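Local coordinates for PA1221 (Pseudomonas aeruginosa, PDB 4DG9), which pairs an AMP-binding domain of the ANL superfamily with a carrier-type domain bearing a phosphopantetheine attachment site in a single polypeptide chain, at residues 309-314 with 396-401; 104-109 with 211-216; 24-29 with 189-194. All coordinates share one frame; numbering follows the deposited sequence.

Interaction 1 of 3, residues 309-314 with 396-401. With DG9 (5'-({[(2R,3R)-3-amino-2-{[2-({N-[(2R)-2-hydroxy-3,3-dimethyl-4-{[oxido(oxo)phosphonio]oxy}butanoyl]-beta-alanyl}amino)ethyl]sulfanyl}-4-methylpentyl]sulfonyl}amino)-5'-deoxyadenosine), chain B.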
loop_
_atom_site.group_PDB
_atom_site.type_symbol
_atom_site.label_atom_id
_atom_site.label_comp_id
_atom_site.label_asym_id
_atom_site.label_seq_id
_atom_site.Cartn_x
_atom_site.Cartn_y
_atom_site.Cartn_z
ATOM N N TYR A 309 5.295 -10.146 -5.003
ATOM C CA TYR A 309 5.413 -10.412 -3.577
ATOM C C TYR A 309 6.642 -9.701 -3.016
ATOM O O TYR A 309 7.720 -9.693 -3.634
ATOM C CB TYR A 309 5.486 -11.933 -3.306
ATOM C CG TYR A 309 6.237 -12.290 -2.031
ATOM C CD1 TYR A 309 5.566 -12.491 -0.841
ATOM C CD2 TYR A 309 7.626 -12.387 -2.021
ATOM C CE1 TYR A 309 6.250 -12.779 0.336
ATOM C CE2 TYR A 309 8.318 -12.681 -0.851
ATOM C CZ TYR A 309 7.625 -12.877 0.329
ATOM O OH TYR A 309 8.308 -13.180 1.507
ATOM N N GLY A 310 6.490 -9.065 -1.866
ATOM C CA GLY A 310 7.668 -8.759 -1.068
ATOM C C GLY A 310 7.422 -7.846 0.113
ATOM O O GLY A 310 6.478 -7.064 0.116
ATOM N N PRO A 311 8.295 -7.924 1.119
ATOM C CA PRO A 311 8.253 -7.022 2.268
ATOM C C PRO A 311 8.929 -5.684 1.952
ATOM O O PRO A 311 9.847 -5.655 1.136
ATOM C CB PRO A 311 9.041 -7.784 3.350
ATOM C CG PRO A 311 9.549 -9.034 2.710
ATOM C CD PRO A 311 9.376 -8.909 1.235
ATOM N N THR A 312 8.488 -4.615 2.608
ATOM C CA THR A 312 9.120 -3.300 2.528
ATOM C C THR A 312 10.633 -3.356 2.726
ATOM O O THR A 312 11.379 -2.633 2.075
ATOM C CB THR A 312 8.547 -2.359 3.615
ATOM O OG1 THR A 312 7.128 -2.273 3.474
ATOM C CG2 THR A 312 9.150 -0.973 3.504
ATOM N N GLU A 313 11.079 -4.209 3.639
ATOM C CA GLU A 313 12.503 -4.339 3.955
ATOM C C GLU A 313 13.383 -4.695 2.752
ATOM O O GLU A 313 14.576 -4.419 2.741
ATOM C CB GLU A 313 12.697 -5.384 5.067
ATOM C CG GLU A 313 12.173 -4.958 6.450
ATOM C CD GLU A 313 10.664 -5.183 6.649
ATOM O OE1 GLU A 313 9.913 -5.451 5.658
ATOM O OE2 GLU A 313 10.234 -5.089 7.824
ATOM N N ASN A 314 12.799 -5.399 1.790
ATOM C CA ASN A 314 13.431 -5.725 0.507
ATOM C C ASN A 314 13.002 -4.845 -0.679
ATOM O O ASN A 314 13.148 -5.236 -1.832
ATOM C CB ASN A 314 13.393 -7.228 0.188
ATOM C CG ASN A 314 14.382 -7.610 -0.882
ATOM O OD1 ASN A 314 15.434 -6.976 -1.022
ATOM N ND2 ASN A 314 14.057 -8.644 -1.652
ATOM N N ARG A 396 24.864 -10.474 3.232
ATOM C CA ARG A 396 23.829 -9.845 4.025
ATOM C C ARG A 396 22.482 -10.355 3.540
ATOM O O ARG A 396 22.253 -10.524 2.343
ATOM C CB ARG A 396 23.899 -8.328 3.893
ATOM C CG ARG A 396 22.941 -7.618 4.805
ATOM C CD ARG A 396 23.416 -6.214 5.125
ATOM N NE ARG A 396 22.453 -5.526 5.982
ATOM C CZ ARG A 396 21.444 -4.792 5.527
ATOM N NH1 ARG A 396 21.268 -4.641 4.217
ATOM N NH2 ARG A 396 20.611 -4.210 6.378
ATOM N N ALA A 397 21.592 -10.608 4.479
ATOM C CA ALA A 397 20.302 -11.177 4.170
ATOM C C ALA A 397 19.249 -10.586 5.089
ATOM O O ALA A 397 19.568 -10.012 6.142
ATOM C CB ALA A 397 20.351 -12.688 4.329
ATOM N N TYR A 398 17.997 -10.718 4.671
ATOM C CA TYR A 398 16.857 -10.415 5.525
ATOM C C TYR A 398 15.893 -11.590 5.575
ATOM O O TYR A 398 15.551 -12.153 4.542
ATOM C CB TYR A 398 16.143 -9.171 5.032
ATOM C CG TYR A 398 14.792 -8.928 5.656
ATOM C CD1 TYR A 398 14.676 -8.362 6.918
ATOM C CD2 TYR A 398 13.635 -9.237 4.969
ATOM C CE1 TYR A 398 13.439 -8.120 7.480
ATOM C CE2 TYR A 398 12.401 -9.002 5.516
ATOM C CZ TYR A 398 12.300 -8.441 6.766
ATOM O OH TYR A 398 11.054 -8.212 7.297
ATOM N N ARG A 399 15.479 -11.960 6.785
ATOM C CA ARG A 399 14.532 -13.054 7.003
ATOM C C ARG A 399 13.095 -12.525 6.986
ATOM O O ARG A 399 12.706 -11.718 7.835
ATOM C CB ARG A 399 14.806 -13.732 8.343
ATOM C CG ARG A 399 16.259 -14.122 8.592
ATOM C CD ARG A 399 16.408 -14.780 9.967
ATOM N NE ARG A 399 15.665 -16.037 10.037
ATOM C CZ ARG A 399 16.192 -17.232 9.782
ATOM N NH1 ARG A 399 17.476 -17.341 9.467
ATOM N NH2 ARG A 399 15.438 -18.322 9.854
ATOM N N THR A 400 12.305 -12.990 6.026
ATOM C CA THR A 400 10.996 -12.402 5.794
ATOM C C THR A 400 10.001 -12.775 6.871
ATOM O O THR A 400 9.154 -11.970 7.246
ATOM C CB THR A 400 10.433 -12.808 4.427
ATOM O OG1 THR A 400 10.208 -14.226 4.401
ATOM C CG2 THR A 400 11.413 -12.416 3.315
ATOM N N GLY A 401 10.095 -14.002 7.363
ATOM C CA GLY A 401 9.102 -14.513 8.293
ATOM C C GLY A 401 7.925 -15.099 7.543
ATOM O O GLY A 401 6.913 -15.451 8.145
HETATM C C DG9 B . 4.135 -4.155 0.358
HETATM N N DG9 B . 3.723 -6.480 2.954
HETATM S S DG9 B . 4.347 -5.015 3.033
HETATM C C1 DG9 B . 4.986 -4.618 1.552
HETATM N N1 DG9 B . 1.009 -13.107 -1.881
HETATM O O1 DG9 B . 5.897 -10.374 3.717
HETATM C C2 DG9 B . 0.872 -13.404 -0.577
HETATM N N2 DG9 B . 5.970 -4.382 -1.264
HETATM O O2 DG9 B . 3.466 -11.536 4.204
HETATM C C3 DG9 B . 4.642 -7.567 2.681
HETATM N N3 DG9 B . 1.321 -12.599 0.396
HETATM O O3 DG9 B . -8.912 0.558 3.138
HETATM C C4 DG9 B . 1.932 -11.428 0.083
HETATM C C5 DG9 B . 2.090 -11.089 -1.250
HETATM C C6 DG9 B . 1.613 -11.955 -2.240
HETATM N N6 DG9 B . 1.744 -11.669 -3.560
HETATM N N7 DG9 B . 2.730 -9.900 -1.268
HETATM C C8 DG9 B . 2.962 -9.510 0.007
HETATM N N9 DG9 B . 2.467 -10.441 0.828
HETATM C CA DG9 B . 4.658 -4.966 -0.841
HETATM C CB DG9 B . 3.756 -5.129 -2.066
HETATM C "C1'" DG9 B . 2.520 -10.395 2.311
HETATM S S1P DG9 B . 2.374 -4.196 0.570
HETATM C "C2'" DG9 B . 3.732 -11.153 2.840
HETATM P P2A DG9 B . -9.526 1.810 2.517
HETATM C C2P DG9 B . 1.803 -2.866 -0.449
HETATM O O2P DG9 B . 3.403 -4.078 3.557
HETATM C "C3'" DG9 B . 4.832 -10.112 2.789
HETATM C C3P DG9 B . 1.600 -1.546 0.293
HETATM O O3P DG9 B . 5.479 -5.106 3.905
HETATM C "C4'" DG9 B . 4.052 -8.868 3.186
HETATM O "O4'" DG9 B . 2.710 -9.037 2.699
HETATM O O4A DG9 B . -9.446 3.114 3.286
HETATM N N4P DG9 B . 0.224 -1.401 0.727
HETATM C C5P DG9 B . -0.599 -0.461 0.271
HETATM O O5P DG9 B . -0.307 0.340 -0.601
HETATM O O6A DG9 B . -8.872 2.070 1.063
HETATM C C6P DG9 B . -1.968 -0.428 0.902
HETATM C C7P DG9 B . -3.005 -0.765 -0.160
HETATM N N8P DG9 B . -4.356 -0.482 0.278
HETATM C C9P DG9 B . -4.895 0.727 0.135
HETATM O O9P DG9 B . -4.299 1.655 -0.380
HETATM C CAP DG9 B . -6.298 0.918 0.643
HETATM O OAP DG9 B . -6.716 -0.232 1.375
HETATM C CBP DG9 B . -7.297 1.185 -0.483
HETATM C CCP DG9 B . -8.717 1.066 0.068
HETATM C CDP DG9 B . -7.047 2.610 -0.945
HETATM C CEP DG9 B . -7.100 0.234 -1.657
HETATM C CG1 DG9 B . 3.860 -3.977 -3.058
HETATM C CG2 DG9 B . 4.109 -6.435 -2.769
#
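Glu-313 lies across one face of the Tyr-398 ring, its CB 3.6 Å from the Tyr-398 ring centroid and 14° off the ring normal, a CH-pi contact almost over the centre. Glu-313 CG lies over the phenol end, 3.5 Å from Tyr-398 CZ, and a bend at chi2 (83°) brings CD onward and lays the carboxylate over the hydroxyl, its plane 18° from that of the ring. Stacked in this way, the carboxylate makes angles too poor for a hydrogen bond to Tyr-398 OH; its oxygens turn instead to Tyr-374 and to a salt bridge with Arg-428. Along the edge of the same ring comes Pro-311, CG 4.0 Å from Tyr-398 CE2, and Pro-311 CG also meets the methyl CG2 of Thr-400 at 3.9 Å. Thr-400 OG1 bonds to Ile-363 O, while Tyr-309 OH, close to Thr-400, bonds to Asp-402.

The loop 309-314 carries the YGPTE motif of this superfamily and strand 394-406 its YRTGD motif, so two signature elements pack together here. On the ligand side of the loop, the N and OG1 of Thr-312 each make a weak 3.3 Å hydrogen bond to O3P of DG9. Apolar and CH-pi packing therefore joins the two motifs, while the polar ends of Glu-313, Thr-400 and Tyr-309 are satisfied by third parties.

Interaction 2 of 3, residues 104-109 with 211-216; sequences YLYIDL and SPLSFD. With DG9 (5'-({[(2R,3R)-3-amino-2-{[2-({N-[(2R)-2-hydroxy-3,3-dimethyl-4-{[oxido(oxo)phosphonio]oxy}butanoyl]-beta-alanyl}amino)ethyl]sulfanyl}-4-methylpentyl]sulfonyl}amino)-5'-deoxyadenosine), chain B.
The ring of Tyr-106 has the CB of Leu-213 over one face and the OG of Ser-214 at its edge, in plane. Leu-213 CB stands 4.2 Å from the Tyr-106 ring centroid, 26° off the normal, and Ser-214 OG lies 3.5 Å from Tyr-106 CD2. The neighbouring ring of Phe-215 carries Ser-214 CB over one face, toward the rim, and meets Trp-482 edge-to-face.

Both segments belong to the AMP-binding enzyme fold: 104-106 lies on strand 103-106, an outermost strand of a four-stranded parallel sheet, and 211-216 is in the loop between strand 206-209 and helix 217-226. Pro-212 to Phe-215 form a type I beta turn, closed by the bond from Phe-215 N to Pro-212 O, and the turn presents Leu-213 to the strand. With its CG anti to the backbone N (chi1 -169°), Leu-213 straddles two tyrosines: CD2 packs on Tyr-106, and CD1 comes within 4.1 Å of Tyr-104 CE1. Helix 88-99 also packs against Leu-213 and Tyr-104, whose hydroxyl is bonded to Trp-223.

A water completes the join by accepting from Tyr-106 N (2.9 Å) and donating to Leu-213 O (3.2 Å), giving two main-chain groups partners where the segments do not pair directly. The ends of the turn, Pro-212 and Phe-215, lie against DG9. Asp-216, which follows, divides its carboxylate between protein and ligand: OD1 accepts from Thr-316 N, and OD2 takes a 2.8 Å hydrogen bond from DG9 N2.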
loop_
_atom_site.group_PDB
_atom_site.type_symbol
_atom_site.label_atom_id
_atom_site.label_comp_id
_atom_site.label_asym_id
_atom_site.label_seq_id
_atom_site.Cartn_x
_atom_site.Cartn_y
_atom_site.Cartn_z
ATOM N N TYR A 104 13.130 11.071 0.794
ATOM C CA TYR A 104 11.765 11.537 1.081
ATOM C C TYR A 104 10.971 10.686 2.064
ATOM O O TYR A 104 11.210 9.486 2.257
ATOM C CB TYR A 104 10.945 11.830 -0.185
ATOM C CG TYR A 104 10.734 10.651 -1.116
ATOM C CD1 TYR A 104 9.673 9.769 -0.928
ATOM C CD2 TYR A 104 11.593 10.432 -2.197
ATOM C CE1 TYR A 104 9.479 8.695 -1.788
ATOM C CE2 TYR A 104 11.417 9.367 -3.049
ATOM C CZ TYR A 104 10.355 8.494 -2.851
ATOM O OH TYR A 104 10.172 7.428 -3.715
ATOM N N LEU A 105 10.077 11.376 2.749
ATOM C CA LEU A 105 9.162 10.771 3.685
ATOM C C LEU A 105 7.768 11.336 3.417
ATOM O O LEU A 105 7.559 12.543 3.492
ATOM C CB LEU A 105 9.591 11.101 5.121
ATOM C CG LEU A 105 8.574 10.632 6.169
ATOM C CD1 LEU A 105 8.302 9.108 6.021
ATOM C CD2 LEU A 105 8.987 11.024 7.599
ATOM N N TYR A 106 6.810 10.479 3.104
ATOM C CA TYR A 106 5.465 10.979 2.927
ATOM C C TYR A 106 4.807 11.187 4.278
ATOM O O TYR A 106 4.647 10.257 5.048
ATOM C CB TYR A 106 4.618 10.037 2.082
ATOM C CG TYR A 106 3.298 10.653 1.688
ATOM C CD1 TYR A 106 3.245 11.682 0.749
ATOM C CD2 TYR A 106 2.108 10.226 2.264
ATOM C CE1 TYR A 106 2.039 12.271 0.390
ATOM C CE2 TYR A 106 0.897 10.796 1.902
ATOM C CZ TYR A 106 0.871 11.816 0.962
ATOM O OH TYR A 106 -0.324 12.388 0.607
ATOM N N ILE A 107 4.431 12.423 4.562
ATOM C CA ILE A 107 3.641 12.713 5.737
ATOM C C ILE A 107 2.193 12.791 5.320
ATOM O O ILE A 107 1.817 13.676 4.570
ATOM C CB ILE A 107 4.013 14.053 6.295
ATOM C CG1 ILE A 107 5.501 14.054 6.633
ATOM C CG2 ILE A 107 3.129 14.364 7.497
ATOM C CD1 ILE A 107 5.875 12.996 7.667
ATOM N N ASP A 108 1.384 11.855 5.795
ATOM C CA ASP A 108 -0.021 11.792 5.427
ATOM C C ASP A 108 -0.794 12.647 6.426
ATOM O O ASP A 108 -0.778 12.368 7.620
ATOM C CB ASP A 108 -0.483 10.333 5.486
ATOM C CG ASP A 108 -1.943 10.154 5.097
ATOM O OD1 ASP A 108 -2.686 11.170 5.074
ATOM O OD2 ASP A 108 -2.338 8.987 4.831
ATOM N N LEU A 109 -1.450 13.704 5.961
ATOM C CA LEU A 109 -2.129 14.598 6.906
ATOM C C LEU A 109 -3.525 14.091 7.260
ATOM O O LEU A 109 -4.241 14.716 8.027
ATOM C CB LEU A 109 -2.145 16.065 6.443
ATOM C CG LEU A 109 -0.816 16.843 6.486
ATOM C CD1 LEU A 109 -1.043 18.324 6.187
ATOM C CD2 LEU A 109 -0.104 16.688 7.820
ATOM N N SER A 211 -1.167 4.266 -5.696
ATOM C CA SER A 211 -0.834 3.762 -4.369
ATOM C C SER A 211 -0.343 4.808 -3.362
ATOM O O SER A 211 0.352 5.753 -3.729
ATOM C CB SER A 211 0.183 2.631 -4.496
ATOM O OG SER A 211 -0.409 1.557 -5.196
ATOM N N PRO A 212 -0.717 4.633 -2.079
ATOM C CA PRO A 212 -0.270 5.543 -1.019
ATOM C C PRO A 212 1.258 5.603 -0.908
ATOM O O PRO A 212 1.931 4.600 -0.854
ATOM C CB PRO A 212 -0.912 4.957 0.245
ATOM C CG PRO A 212 -1.267 3.557 -0.107
ATOM C CD PRO A 212 -1.631 3.604 -1.560
ATOM N N LEU A 213 1.785 6.813 -0.872
ATOM C CA LEU A 213 3.214 7.034 -0.935
ATOM C C LEU A 213 3.876 6.805 0.425
ATOM O O LEU A 213 5.106 6.881 0.549
ATOM C CB LEU A 213 3.478 8.456 -1.438
ATOM C CG LEU A 213 4.883 8.871 -1.838
ATOM C CD1 LEU A 213 5.552 7.836 -2.750
ATOM C CD2 LEU A 213 4.797 10.227 -2.509
ATOM N N SER A 214 3.070 6.541 1.451
ATOM C CA SER A 214 3.633 6.028 2.701
ATOM C C SER A 214 4.245 4.624 2.528
ATOM O O SER A 214 5.118 4.220 3.292
ATOM C CB SER A 214 2.584 5.990 3.799
ATOM O OG SER A 214 2.158 7.296 4.124
ATOM N N PHE A 215 3.803 3.881 1.519
ATOM C CA PHE A 215 4.288 2.516 1.350
ATOM C C PHE A 215 4.876 2.280 -0.038
ATOM O O PHE A 215 4.958 3.209 -0.840
ATOM C CB PHE A 215 3.198 1.522 1.748
ATOM C CG PHE A 215 2.507 1.905 3.031
ATOM C CD1 PHE A 215 3.087 1.612 4.258
ATOM C CD2 PHE A 215 1.314 2.616 3.014
ATOM C CE1 PHE A 215 2.471 1.983 5.435
ATOM C CE2 PHE A 215 0.695 2.994 4.192
ATOM C CZ PHE A 215 1.274 2.676 5.401
ATOM N N ASP A 216 5.328 1.058 -0.300
ATOM C CA ASP A 216 6.273 0.845 -1.397
ATOM C C ASP A 216 5.743 0.369 -2.759
ATOM O O ASP A 216 6.541 0.070 -3.650
ATOM C CB ASP A 216 7.490 0.015 -0.950
ATOM C CG ASP A 216 7.121 -1.387 -0.512
ATOM O OD1 ASP A 216 8.039 -2.173 -0.188
ATOM O OD2 ASP A 216 5.912 -1.699 -0.477
HETATM C C DG9 B . 4.135 -4.155 0.358
HETATM N N DG9 B . 3.723 -6.480 2.954
HETATM S S DG9 B . 4.347 -5.015 3.033
HETATM C C1 DG9 B . 4.986 -4.618 1.552
HETATM N N1 DG9 B . 1.009 -13.107 -1.881
HETATM O O1 DG9 B . 5.897 -10.374 3.717
HETATM C C2 DG9 B . 0.872 -13.404 -0.577
HETATM N N2 DG9 B . 5.970 -4.382 -1.264
HETATM O O2 DG9 B . 3.466 -11.536 4.204
HETATM C C3 DG9 B . 4.642 -7.567 2.681
HETATM N N3 DG9 B . 1.321 -12.599 0.396
HETATM O O3 DG9 B . -8.912 0.558 3.138
HETATM C C4 DG9 B . 1.932 -11.428 0.083
HETATM C C5 DG9 B . 2.090 -11.089 -1.250
HETATM C C6 DG9 B . 1.613 -11.955 -2.240
HETATM N N6 DG9 B . 1.744 -11.669 -3.560
HETATM N N7 DG9 B . 2.730 -9.900 -1.268
HETATM C C8 DG9 B . 2.962 -9.510 0.007
HETATM N N9 DG9 B . 2.467 -10.441 0.828
HETATM C CA DG9 B . 4.658 -4.966 -0.841
HETATM C CB DG9 B . 3.756 -5.129 -2.066
HETATM C "C1'" DG9 B . 2.520 -10.395 2.311
HETATM S S1P DG9 B . 2.374 -4.196 0.570
HETATM C "C2'" DG9 B . 3.732 -11.153 2.840
HETATM P P2A DG9 B . -9.526 1.810 2.517
HETATM C C2P DG9 B . 1.803 -2.866 -0.449
HETATM O O2P DG9 B . 3.403 -4.078 3.557
HETATM C "C3'" DG9 B . 4.832 -10.112 2.789
HETATM C C3P DG9 B . 1.600 -1.546 0.293
HETATM O O3P DG9 B . 5.479 -5.106 3.905
HETATM C "C4'" DG9 B . 4.052 -8.868 3.186
HETATM O "O4'" DG9 B . 2.710 -9.037 2.699
HETATM O O4A DG9 B . -9.446 3.114 3.286
HETATM N N4P DG9 B . 0.224 -1.401 0.727
HETATM C C5P DG9 B . -0.599 -0.461 0.271
HETATM O O5P DG9 B . -0.307 0.340 -0.601
HETATM O O6A DG9 B . -8.872 2.070 1.063
HETATM C C6P DG9 B . -1.968 -0.428 0.902
HETATM C C7P DG9 B . -3.005 -0.765 -0.160
HETATM N N8P DG9 B . -4.356 -0.482 0.278
HETATM C C9P DG9 B . -4.895 0.727 0.135
HETATM O O9P DG9 B . -4.299 1.655 -0.380
HETATM C CAP DG9 B . -6.298 0.918 0.643
HETATM O OAP DG9 B . -6.716 -0.232 1.375
HETATM C CBP DG9 B . -7.297 1.185 -0.483
HETATM C CCP DG9 B . -8.717 1.066 0.068
HETATM C CDP DG9 B . -7.047 2.610 -0.945
HETATM C CEP DG9 B . -7.100 0.234 -1.657
HETATM C CG1 DG9 B . 3.860 -3.977 -3.058
HETATM C CG2 DG9 B . 4.109 -6.435 -2.769
HETATM O O HOH W 1 7.464 7.727 2.484
#

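Interaction 3 of 3, residues 24-29 with 189-194; sequences YAHPTV and ITRLCL
The loop that leads into helix 29-39 docks here on the side of helix 186-193, with His-26, Pro-27 and Val-29 reaching Thr-190 and its neighbours. Thr-190 is central. Its OG1 gives a 2.8 Å hydrogen bond to Pro-27 O, at a C=O...donor angle of 143° and with the donor tilted 19° from the carbonyl plane. A chi1 of 61° sets this hydroxyl between the backbone N and the carbonyl carbon; its single proton goes to Pro-27 O, and His-186 O in its own helix is at most a weak, secondary partner. The Thr-190 methyl CG2 faces the main chain of residues 27-29.

His-26 lies against the following residue, Arg-191. Arg-191 CB sits over one face of its ring, 4.2 Å from the His-26 ring centroid, and the rest of the arginine leads away to Thr-342. At the ring edge, in plane, a water lies 2.9 Å from His-26 ND1 and donates to Thr-190 O, also at 2.9 Å; NE2 is bonded to Leu-20 O, so both ring nitrogens have a partner. In the AMP-binding fold the Ser/Thr/Gly-rich SSGTTGRPK signature precedes strand 181-185, so the loop before helix 29-39 packs on the helix that follows both in sequence.

Thr-28, the N-cap of helix 29-39, points away from the contact, and its OG1 accepts from Ala-31 N. On the first turn of that helix Val-29 CG2 meets Ile-189 CD1 at 3.8 Å, and Trp-223 touches both residues. Farther along, Pro-27 CG lies 4.0 Å from Leu-194 CD1.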
loop_
_atom_site.group_PDB
_atom_site.type_symbol
_atom_site.label_atom_id
_atom_site.label_comp_id
_atom_site.label_asym_id
_atom_site.label_seq_id
_atom_site.Cartn_x
_atom_site.Cartn_y
_atom_site.Cartn_z
ATOM N N TYR A 24 26.290 -1.877 -5.542
ATOM C CA TYR A 24 27.103 -0.935 -6.303
ATOM C C TYR A 24 27.116 -1.199 -7.826
ATOM O O TYR A 24 27.663 -0.420 -8.602
ATOM C CB TYR A 24 28.485 -0.758 -5.641
ATOM C CG TYR A 24 28.320 -0.423 -4.168
ATOM C CD1 TYR A 24 27.790 0.804 -3.770
ATOM C CD2 TYR A 24 28.641 -1.346 -3.180
ATOM C CE1 TYR A 24 27.591 1.106 -2.426
ATOM C CE2 TYR A 24 28.460 -1.058 -1.829
ATOM C CZ TYR A 24 27.931 0.169 -1.458
ATOM O OH TYR A 24 27.732 0.448 -0.124
ATOM N N ALA A 25 26.464 -2.278 -8.237
ATOM C CA ALA A 25 26.258 -2.583 -9.654
ATOM C C ALA A 25 25.067 -1.815 -10.254
ATOM O O ALA A 25 24.797 -1.887 -11.455
ATOM C CB ALA A 25 26.037 -4.077 -9.831
ATOM N N HIS A 26 24.365 -1.063 -9.420
ATOM C CA HIS A 26 23.154 -0.401 -9.855
ATOM C C HIS A 26 23.325 1.107 -9.796
ATOM O O HIS A 26 24.065 1.617 -8.956
ATOM C CB HIS A 26 22.003 -0.869 -8.977
ATOM C CG HIS A 26 21.761 -2.345 -9.057
ATOM N ND1 HIS A 26 20.997 -2.921 -10.048
ATOM C CD2 HIS A 26 22.202 -3.366 -8.284
ATOM C CE1 HIS A 26 20.971 -4.232 -9.880
ATOM N NE2 HIS A 26 21.695 -4.528 -8.815
ATOM N N PRO A 27 22.663 1.831 -10.709
ATOM C CA PRO A 27 22.897 3.276 -10.721
ATOM C C PRO A 27 22.047 4.020 -9.687
ATOM O O PRO A 27 21.171 3.435 -9.031
ATOM C CB PRO A 27 22.502 3.681 -12.155
ATOM C CG PRO A 27 21.479 2.650 -12.586
ATOM C CD PRO A 27 21.836 1.374 -11.844
ATOM N N THR A 28 22.301 5.317 -9.554
ATOM C CA THR A 28 21.478 6.145 -8.698
ATOM C C THR A 28 20.184 6.415 -9.444
ATOM O O THR A 28 20.160 6.351 -10.673
ATOM C CB THR A 28 22.159 7.476 -8.371
ATOM O OG1 THR A 28 22.334 8.228 -9.579
ATOM C CG2 THR A 28 23.521 7.241 -7.671
ATOM N N VAL A 29 19.115 6.706 -8.707
ATOM C CA VAL A 29 17.866 7.117 -9.334
ATOM C C VAL A 29 18.120 8.341 -10.208
ATOM O O VAL A 29 17.632 8.431 -11.328
ATOM C CB VAL A 29 16.762 7.431 -8.294
ATOM C CG1 VAL A 29 15.571 8.110 -8.967
ATOM C CG2 VAL A 29 16.305 6.156 -7.586
ATOM N N ILE A 189 15.776 0.880 -5.739
ATOM C CA ILE A 189 14.802 1.326 -6.732
ATOM C C ILE A 189 15.231 0.996 -8.145
ATOM O O ILE A 189 14.453 0.414 -8.913
ATOM C CB ILE A 189 14.505 2.836 -6.648
ATOM C CG1 ILE A 189 13.966 3.212 -5.265
ATOM C CG2 ILE A 189 13.513 3.238 -7.729
ATOM C CD1 ILE A 189 13.874 4.705 -5.066
ATOM N N THR A 190 16.466 1.364 -8.490
ATOM C CA THR A 190 16.972 1.086 -9.832
ATOM C C THR A 190 17.094 -0.421 -10.091
ATOM O O THR A 190 16.959 -0.873 -11.219
ATOM C CB THR A 190 18.289 1.799 -10.111
ATOM O OG1 THR A 190 19.274 1.351 -9.174
ATOM C CG2 THR A 190 18.111 3.321 -10.000
ATOM N N ARG A 191 17.342 -1.201 -9.048
ATOM C CA ARG A 191 17.252 -2.639 -9.181
ATOM C C ARG A 191 15.819 -3.001 -9.578
ATOM O O ARG A 191 15.581 -3.752 -10.521
ATOM C CB ARG A 191 17.564 -3.356 -7.866
ATOM C CG ARG A 191 17.080 -4.811 -7.935
ATOM C CD ARG A 191 16.558 -5.404 -6.629
ATOM N NE ARG A 191 15.388 -4.712 -6.152
ATOM C CZ ARG A 191 14.595 -5.166 -5.192
ATOM N NH1 ARG A 191 14.841 -6.336 -4.624
ATOM N NH2 ARG A 191 13.552 -4.440 -4.804
ATOM N N LEU A 192 14.857 -2.488 -8.824
ATOM C CA LEU A 192 13.479 -2.863 -9.083
ATOM C C LEU A 192 13.093 -2.582 -10.540
ATOM O O LEU A 192 12.379 -3.369 -11.158
ATOM C CB LEU A 192 12.549 -2.124 -8.137
ATOM C CG LEU A 192 11.069 -2.246 -8.437
ATOM C CD1 LEU A 192 10.637 -3.682 -8.206
ATOM C CD2 LEU A 192 10.291 -1.285 -7.533
ATOM N N CYS A 193 13.577 -1.466 -11.078
ATOM C CA CYS A 193 13.065 -0.946 -12.349
ATOM C C CYS A 193 13.848 -1.251 -13.632
ATOM O O CYS A 193 13.360 -0.961 -14.729
ATOM C CB CYS A 193 12.853 0.578 -12.230
ATOM S SG CYS A 193 11.728 1.058 -10.908
ATOM N N LEU A 194 15.032 -1.844 -13.510
ATOM C CA LEU A 194 15.874 -2.091 -14.692
ATOM C C LEU A 194 16.181 -3.573 -14.899
ATOM O O LEU A 194 16.245 -4.343 -13.940
ATOM C CB LEU A 194 17.178 -1.277 -14.623
ATOM C CG LEU A 194 16.936 0.205 -14.340
ATOM C CD1 LEU A 194 18.251 1.002 -14.169
ATOM C CD2 LEU A 194 16.029 0.815 -15.412
HETATM O O HOH W 2 19.585 -1.700 -12.227
#

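How the interactions relate
DG9 ties interactions 1 and 2 together: loop 309-314 and loop 211-216 both touch it, one at the sulfonyl oxygen and the other at the amine, although the contact centres are about 20 Å apart. The two loops also touch, Thr-312 CA against Asp-216 OD1. Interaction 3 stands farther back, the side chain of Arg-191 remaining about 8 Å from DG9, yet Arg-191 NH2 reaches Asn-314 O at 3.1 Å, a probable hydrogen bond that links its helix to the ligand-binding loop of interaction 1. Interactions 2 and 3 do not touch, but Trp-223 serves both, bonding Tyr-104 and packing against Val-29 and Ile-189.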